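Local coordinates for putative cell surface hydrolase (Lactobacillus plantarum, PDB 3LP5), which is of unknown function but is probably a cell surface hydrolase with the alpha/beta-hydrolase fold, at residues I63-A68 with K89-T94; I194-D197 with H201-E204. One frame throughout, in Å; residues are numbered along the deposited sequence.

Contact 1: residues I63-A68 with K89-T94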
ATOM      1  N   ILE A  63      -2.119  -8.221  -8.094  1.00 13.33           N
ATOM      2  CA  ILE A  63      -2.235  -9.319  -7.152  1.00 12.99           C
ATOM      3  C   ILE A  63      -2.699  -8.759  -5.776  1.00 14.14           C
ATOM      4  O   ILE A  63      -1.999  -7.920  -5.196  1.00 14.33           O
ATOM      5  CB  ILE A  63      -0.905 -10.046  -7.075  1.00 12.49           C
ATOM      6  CG1 ILE A  63      -0.463 -10.507  -8.485  1.00 10.44           C
ATOM      7  CG2 ILE A  63      -1.029 -11.247  -6.138  1.00 14.14           C
ATOM      8  CD1 ILE A  63       0.993 -11.176  -8.455  1.00 12.58           C
ATOM      9  N   VAL A  64      -3.889  -9.165  -5.283  1.00 13.07           N
ATOM     10  CA  VAL A  64      -4.353  -8.703  -3.971  1.00 13.91           C
ATOM     11  C   VAL A  64      -3.892  -9.744  -2.988  1.00 14.24           C
ATOM     12  O   VAL A  64      -4.107 -10.942  -3.217  1.00 15.21           O
ATOM     13  CB  VAL A  64      -5.901  -8.612  -3.909  1.00 13.90           C
ATOM     14  CG1 VAL A  64      -6.432  -8.201  -2.460  1.00 15.99           C
ATOM     15  CG2 VAL A  64      -6.387  -7.611  -4.942  1.00 14.82           C
ATOM     16  N   ILE A  65      -3.271  -9.313  -1.906  1.00 12.65           N
ATOM     17  CA  ILE A  65      -2.920 -10.215  -0.815  1.00 12.87           C
ATOM     18  C   ILE A  65      -3.576  -9.710   0.449  1.00 13.59           C
ATOM     19  O   ILE A  65      -3.217  -8.617   0.914  1.00 13.87           O
ATOM     20  CB  ILE A  65      -1.372 -10.317  -0.591  1.00 11.30           C
ATOM     21  CG1 ILE A  65      -0.679 -10.786  -1.867  1.00 13.09           C
ATOM     22  CG2 ILE A  65      -1.075 -11.267   0.626  1.00 13.76           C
ATOM     23  CD1 ILE A  65       0.809 -10.797  -1.771  1.00 11.72           C
ATOM     24  N   GLY A  66      -4.546 -10.465   0.989  1.00 13.13           N
ATOM     25  CA  GLY A  66      -5.107 -10.119   2.290  1.00 12.87           C
ATOM     26  C   GLY A  66      -5.096 -11.286   3.240  1.00 13.19           C
ATOM     27  O   GLY A  66      -4.495 -12.353   2.963  1.00 14.16           O
ATOM     28  N   PHE A  67      -5.710 -11.080   4.384  1.00 12.64           N
ATOM     29  CA  PHE A  67      -5.536 -12.020   5.510  1.00 13.07           C
ATOM     30  C   PHE A  67      -6.865 -12.362   6.138  1.00 13.12           C
ATOM     31  O   PHE A  67      -7.667 -11.445   6.355  1.00 14.19           O
ATOM     32  CB  PHE A  67      -4.606 -11.371   6.551  1.00 11.68           C
ATOM     33  CG  PHE A  67      -3.397 -10.718   5.943  1.00 13.56           C
ATOM     34  CD1 PHE A  67      -2.346 -11.489   5.464  1.00 13.82           C
ATOM     35  CD2 PHE A  67      -3.357  -9.311   5.776  1.00 13.67           C
ATOM     36  CE1 PHE A  67      -1.226 -10.889   4.859  1.00 12.40           C
ATOM     37  CE2 PHE A  67      -2.284  -8.713   5.181  1.00 12.14           C
ATOM     38  CZ  PHE A  67      -1.204  -9.505   4.685  1.00 11.96           C
ATOM     39  N   ALA A  68      -7.063 -13.642   6.509  1.00 12.93           N
ATOM     40  CA  ALA A  68      -8.242 -14.058   7.276  1.00 11.91           C
ATOM     41  C   ALA A  68      -8.240 -13.213   8.536  1.00 12.72           C
ATOM     42  O   ALA A  68      -9.292 -12.665   8.913  1.00 12.77           O
ATOM     43  CB  ALA A  68      -8.208 -15.567   7.658  1.00 10.60           C
ATOM     44  N   LYS A  89       6.643 -15.079  -0.793  1.00 16.62           N
ATOM     45  CA  LYS A  89       7.524 -16.189  -1.167  1.00 16.85           C
ATOM     46  C   LYS A  89       6.836 -17.226  -2.003  1.00 16.35           C
ATOM     47  O   LYS A  89       7.435 -17.730  -2.915  1.00 16.21           O
ATOM     48  CB  LYS A  89       8.241 -16.814   0.035  1.00 17.76           C
ATOM     49  CG  LYS A  89       9.271 -15.850   0.586  1.00 21.62           C
ATOM     50  CD  LYS A  89      10.222 -16.558   1.478  1.00 28.03           C
ATOM     51  CE  LYS A  89       9.485 -17.086   2.660  1.00 32.45           C
ATOM     52  NZ  LYS A  89      10.440 -17.470   3.726  1.00 35.57           N
ATOM     53  N   ALA A  90       5.567 -17.500  -1.735  1.00 15.71           N
ATOM     54  CA  ALA A  90       4.825 -18.450  -2.569  1.00 15.97           C
ATOM     55  C   ALA A  90       4.727 -17.933  -3.998  1.00 15.20           C
ATOM     56  O   ALA A  90       4.833 -18.691  -4.950  1.00 14.22           O
ATOM     57  CB  ALA A  90       3.430 -18.699  -1.990  1.00 14.40           C
ATOM     58  N   LEU A  91       4.559 -16.619  -4.148  1.00 14.68           N
ATOM     59  CA  LEU A  91       4.454 -16.025  -5.482  1.00 15.08           C
ATOM     60  C   LEU A  91       5.782 -16.037  -6.267  1.00 15.85           C
ATOM     61  O   LEU A  91       5.825 -16.312  -7.452  1.00 14.87           O
ATOM     62  CB  LEU A  91       3.936 -14.602  -5.344  1.00 14.46           C
ATOM     63  CG  LEU A  91       2.464 -14.467  -4.971  1.00 17.65           C
ATOM     64  CD1 LEU A  91       2.267 -12.997  -4.466  1.00 15.26           C
ATOM     65  CD2 LEU A  91       1.580 -14.799  -6.199  1.00 13.78           C
ATOM     66  N   VAL A  92       6.888 -15.743  -5.597  1.00 17.17           N
ATOM     67  CA  VAL A  92       8.121 -15.784  -6.303  1.00 17.78           C
ATOM     68  C   VAL A  92       8.540 -17.221  -6.639  1.00 18.69           C
ATOM     69  O   VAL A  92       9.316 -17.408  -7.578  1.00 17.87           O
ATOM     70  CB  VAL A  92       9.256 -14.964  -5.677  1.00 18.97           C
ATOM     71  CG1 VAL A  92       8.749 -13.814  -4.775  1.00 20.24           C
ATOM     72  CG2 VAL A  92      10.398 -15.826  -5.129  1.00 20.23           C
ATOM     73  N   LYS A  93       7.999 -18.210  -5.920  1.00 18.54           N
ATOM     74  CA  LYS A  93       8.184 -19.638  -6.284  1.00 19.93           C
ATOM     75  C   LYS A  93       7.314 -20.115  -7.449  1.00 18.76           C
ATOM     76  O   LYS A  93       7.536 -21.213  -7.988  1.00 21.67           O
ATOM     77  CB  LYS A  93       7.973 -20.567  -5.080  1.00 19.98           C
ATOM     78  CG  LYS A  93       9.110 -20.513  -4.072  1.00 24.61           C
ATOM     79  CD  LYS A  93       9.092 -21.795  -3.184  1.00 31.97           C
ATOM     80  CE  LYS A  93      10.511 -22.438  -2.992  1.00 37.67           C
ATOM     81  NZ  LYS A  93      11.289 -21.900  -1.791  1.00 37.02           N
ATOM     82  N   THR A  94       6.346 -19.324  -7.863  1.00 17.45           N
ATOM     83  CA  THR A  94       5.439 -19.695  -8.939  1.00 15.88           C
ATOM     84  C   THR A  94       5.722 -18.864 -10.198  1.00 16.24           C
ATOM     85  O   THR A  94       5.778 -19.398 -11.326  1.00 14.42           O
ATOM     86  CB  THR A  94       4.000 -19.474  -8.478  1.00 16.51           C
ATOM     87  OG1 THR A  94       3.773 -20.292  -7.335  1.00 20.19           O
ATOM     88  CG2 THR A  94       2.976 -19.863  -9.535  1.00 16.09           C
TER
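No flat group takes part where I63 and I65 meet L91: there is no ring face or amide edge here, and the contact is made by methyl groups alone. The nearest aromatic of the strand, the F67 ring, lies farther along and packs on Q80 and W83, in an earlier part of the same helix. L91 does the joining with its CD1 branch, which rests on both isoleucines. I65 comes at it tip to tip, its CD1 3.8 Å from L91 CD1. I63 runs alongside instead, past L91 in the opposite direction, and offers its shorter branch, I63 CG2 standing 4.1 Å from L91 CD1. Both isoleucines hold the same rotamer, and the difference in touching atom comes from where each sits along the strand relative to L91. In L91 the CD1 methyl is anti to CA (chi2 163°), the extended position that carries it toward the strand. L91 CD2 is turned to the end of I63, 4.3 Å from I63 CD1.

The pairing belongs to a beta-alpha-beta crossover of the alpha/beta-hydrolase sheet: strand 62-67 runs into helix 74-92, which packs back over the sheet before the chain enters strand 99-105, with strand 7-10 lying between the two strands. L91 falls near the end of that helix, and I63 near the start of the strand. I63 CA and L91 CA are 9.6 Å apart, a gap bridged wholly by side chains, and all three touching residues are buried. L38 of the adjoining strand 37-42 touches both I63 and L91, while I65 also packs on A87 and L84, about one and two turns back along the helix. A backbone bond from K93 N to K89 O, 3.1 Å long, spans L91.

Contact 2: residues I194-D197 with H201-E204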
ATOM      1  N   ILE A 194       9.817   7.808   8.927  1.00  9.21           N
ATOM      2  CA  ILE A 194      10.264   6.510   8.457  1.00 11.17           C
ATOM      3  C   ILE A 194      10.969   6.668   7.102  1.00 11.09           C
ATOM      4  O   ILE A 194      12.079   6.188   6.896  1.00 12.59           O
ATOM      5  CB  ILE A 194       9.089   5.556   8.371  1.00 11.93           C
ATOM      6  CG1 ILE A 194       8.641   5.187   9.795  1.00 14.48           C
ATOM      7  CG2 ILE A 194       9.525   4.190   7.736  1.00 12.50           C
ATOM      8  CD1 ILE A 194       7.140   4.922   9.906  1.00 16.63           C
ATOM      9  N   PHE A 195      10.367   7.404   6.194  1.00 10.91           N
ATOM     10  CA  PHE A 195      10.793   7.356   4.790  1.00 11.79           C
ATOM     11  C   PHE A 195      11.822   8.408   4.375  1.00 12.48           C
ATOM     12  O   PHE A 195      12.689   8.066   3.590  1.00 12.07           O
ATOM     13  CB  PHE A 195       9.584   7.393   3.869  1.00 12.69           C
ATOM     14  CG  PHE A 195       8.743   6.146   3.967  1.00 12.78           C
ATOM     15  CD1 PHE A 195       9.251   4.920   3.561  1.00 15.66           C
ATOM     16  CD2 PHE A 195       7.462   6.191   4.475  1.00 14.81           C
ATOM     17  CE1 PHE A 195       8.473   3.751   3.646  1.00 12.32           C
ATOM     18  CE2 PHE A 195       6.683   5.028   4.556  1.00 11.52           C
ATOM     19  CZ  PHE A 195       7.206   3.814   4.129  1.00 12.12           C
ATOM     20  N   GLN A 196      11.769   9.644   4.905  1.00 10.53           N
ATOM     21  CA  GLN A 196      12.555  10.713   4.307  1.00 13.17           C
ATOM     22  C   GLN A 196      14.037  10.363   4.571  1.00 14.01           C
ATOM     23  O   GLN A 196      14.432   9.957   5.681  1.00 13.88           O
ATOM     24  CB  GLN A 196      12.259  12.125   4.906  1.00 12.04           C
ATOM     25  CG  GLN A 196      10.859  12.675   4.661  1.00 17.68           C
ATOM     26  CD  GLN A 196      10.609  14.118   5.263  1.00 22.81           C
ATOM     27  OE1 GLN A 196      10.783  14.434   6.536  1.00 17.72           O
ATOM     28  NE2 GLN A 196      10.183  14.986   4.361  1.00 18.93           N
ATOM     29  N   ASP A 197      14.850  10.514   3.545  1.00 15.74           N
ATOM     30  CA  ASP A 197      16.279  10.112   3.665  1.00 16.54           C
ATOM     31  C   ASP A 197      16.573   8.618   3.915  1.00 14.93           C
ATOM     32  O   ASP A 197      17.718   8.259   4.152  1.00 15.61           O
ATOM     33  CB  ASP A 197      17.036  11.015   4.633  1.00 17.41           C
ATOM     34  CG  ASP A 197      17.409  12.389   3.973  1.00 22.50           C
ATOM     35  OD1 ASP A 197      16.688  12.852   3.065  1.00 29.95           O
ATOM     36  OD2 ASP A 197      18.445  12.998   4.325  1.00 30.34           O
ATOM     37  N   HIS A 201      12.981   8.790  -3.150  1.00 16.21           N
ATOM     38  CA  HIS A 201      12.028   9.905  -3.163  1.00 17.25           C
ATOM     39  C   HIS A 201      10.870   9.561  -2.289  1.00 17.09           C
ATOM     40  O   HIS A 201      10.375   8.392  -2.325  1.00 16.48           O
ATOM     41  CB  HIS A 201      11.396  10.191  -4.541  1.00 18.44           C
ATOM     42  CG  HIS A 201      12.371  10.391  -5.661  1.00 24.76           C
ATOM     43  ND1 HIS A 201      13.134  11.538  -5.797  1.00 27.27           N
ATOM     44  CD2 HIS A 201      12.651   9.618  -6.745  1.00 27.11           C
ATOM     45  CE1 HIS A 201      13.873  11.440  -6.893  1.00 27.36           C
ATOM     46  NE2 HIS A 201      13.595  10.291  -7.487  1.00 28.75           N
ATOM     47  N   PHE A 202      10.422  10.561  -1.515  1.00 16.29           N
ATOM     48  CA  PHE A 202       9.217  10.449  -0.699  1.00 15.73           C
ATOM     49  C   PHE A 202       8.296  11.595  -1.018  1.00 16.69           C
ATOM     50  O   PHE A 202       8.742  12.761  -1.016  1.00 14.47           O
ATOM     51  CB  PHE A 202       9.578  10.483   0.777  1.00 17.60           C
ATOM     52  CG  PHE A 202       8.395  10.449   1.695  1.00 16.82           C
ATOM     53  CD1 PHE A 202       7.602   9.312   1.792  1.00 17.68           C
ATOM     54  CD2 PHE A 202       8.081  11.563   2.469  1.00 17.50           C
ATOM     55  CE1 PHE A 202       6.517   9.256   2.639  1.00 16.08           C
ATOM     56  CE2 PHE A 202       6.983  11.543   3.299  1.00 17.91           C
ATOM     57  CZ  PHE A 202       6.215  10.384   3.423  1.00 18.91           C
ATOM     58  N   THR A 203       7.040  11.267  -1.328  1.00 15.03           N
ATOM     59  CA  THR A 203       6.048  12.290  -1.783  1.00 16.42           C
ATOM     60  C   THR A 203       4.739  12.184  -0.997  1.00 16.57           C
ATOM     61  O   THR A 203       4.130  11.141  -0.997  1.00 14.73           O
ATOM     62  CB  THR A 203       5.763  12.166  -3.283  1.00 16.00           C
ATOM     63  OG1 THR A 203       6.975  12.382  -3.966  1.00 18.49           O
ATOM     64  CG2 THR A 203       4.783  13.217  -3.806  1.00 15.18           C
ATOM     65  N   GLU A 204       4.359  13.262  -0.293  1.00 16.07           N
ATOM     66  CA  GLU A 204       3.086  13.321   0.384  1.00 17.39           C
ATOM     67  C   GLU A 204       2.073  13.964  -0.514  1.00 16.84           C
ATOM     68  O   GLU A 204       2.362  14.980  -1.160  1.00 15.05           O
ATOM     69  CB  GLU A 204       3.187  14.143   1.681  1.00 18.11           C
ATOM     70  CG  GLU A 204       4.322  13.618   2.553  1.00 24.44           C
ATOM     71  CD  GLU A 204       4.676  14.574   3.703  1.00 33.03           C
ATOM     72  OE1 GLU A 204       3.927  14.557   4.695  1.00 36.93           O
ATOM     73  OE2 GLU A 204       5.681  15.331   3.601  1.00 34.74           O
TER
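The short connection from helix 191-195 into strand 201-206, a sheet-edge strand of this alpha/beta-hydrolase fold, is folded over on itself so that F195 and Q196 pack against F202. The two phenyl rings lie nearly parallel, their planes 20° apart, but they are slid past each other and barely overlap, with 5.7 Å between centroids. The closest touch is made by a methylene, F195 CB, which sits 3.5 Å from F202 CD1. The nearest ring-to-ring pair is F195 CD2 to F202 CE1, at 3.7 Å. On the CD2 side of the F202 ring, Q196 CG approaches F202 CD2 at 3.7 Å, and the amide of Q196 is turned steeply to the ring, the planes 71° apart. F202 reaches both partners because its CG is anti to the backbone N (chi1 177°), which swings the ring out from the strand toward the helix end. I194 CG2 covers one face of the F195 ring, over its centre. An alanine in place of F202 would take away the ring that F195 CB and Q196 CG lean on, and would probably open a gap between the helix end and the strand. Around the pair, F195 also packs on T113 of helix 107-118, F202 lies against K192 of helix 191-195 and V168 and S170 of the neighbouring strand 167-172, and the side chain of N250 hydrogen-bonds F202 O and E204 N.

In the fold
Contacts 1 and 2 reach the same sheet on opposite sides of the chain's centre, 26 Å between their centres and about 16 Å between nearest atoms, so they do not touch. Contact 1 lies within the crossover leading from strand 62-67 to strand 99-105; contact 2 comes later in the chain and involves strand 201-206, one of the two outermost strands of the sheet. Between them runs strand 99-105, followed by helix 107-118 after a turn that has the look of a nucleophile elbow. Contact 2 borders that helix through T113. A bound sodium ion lies about 14 Å from the side chain of I65, too far to take part in contact 1.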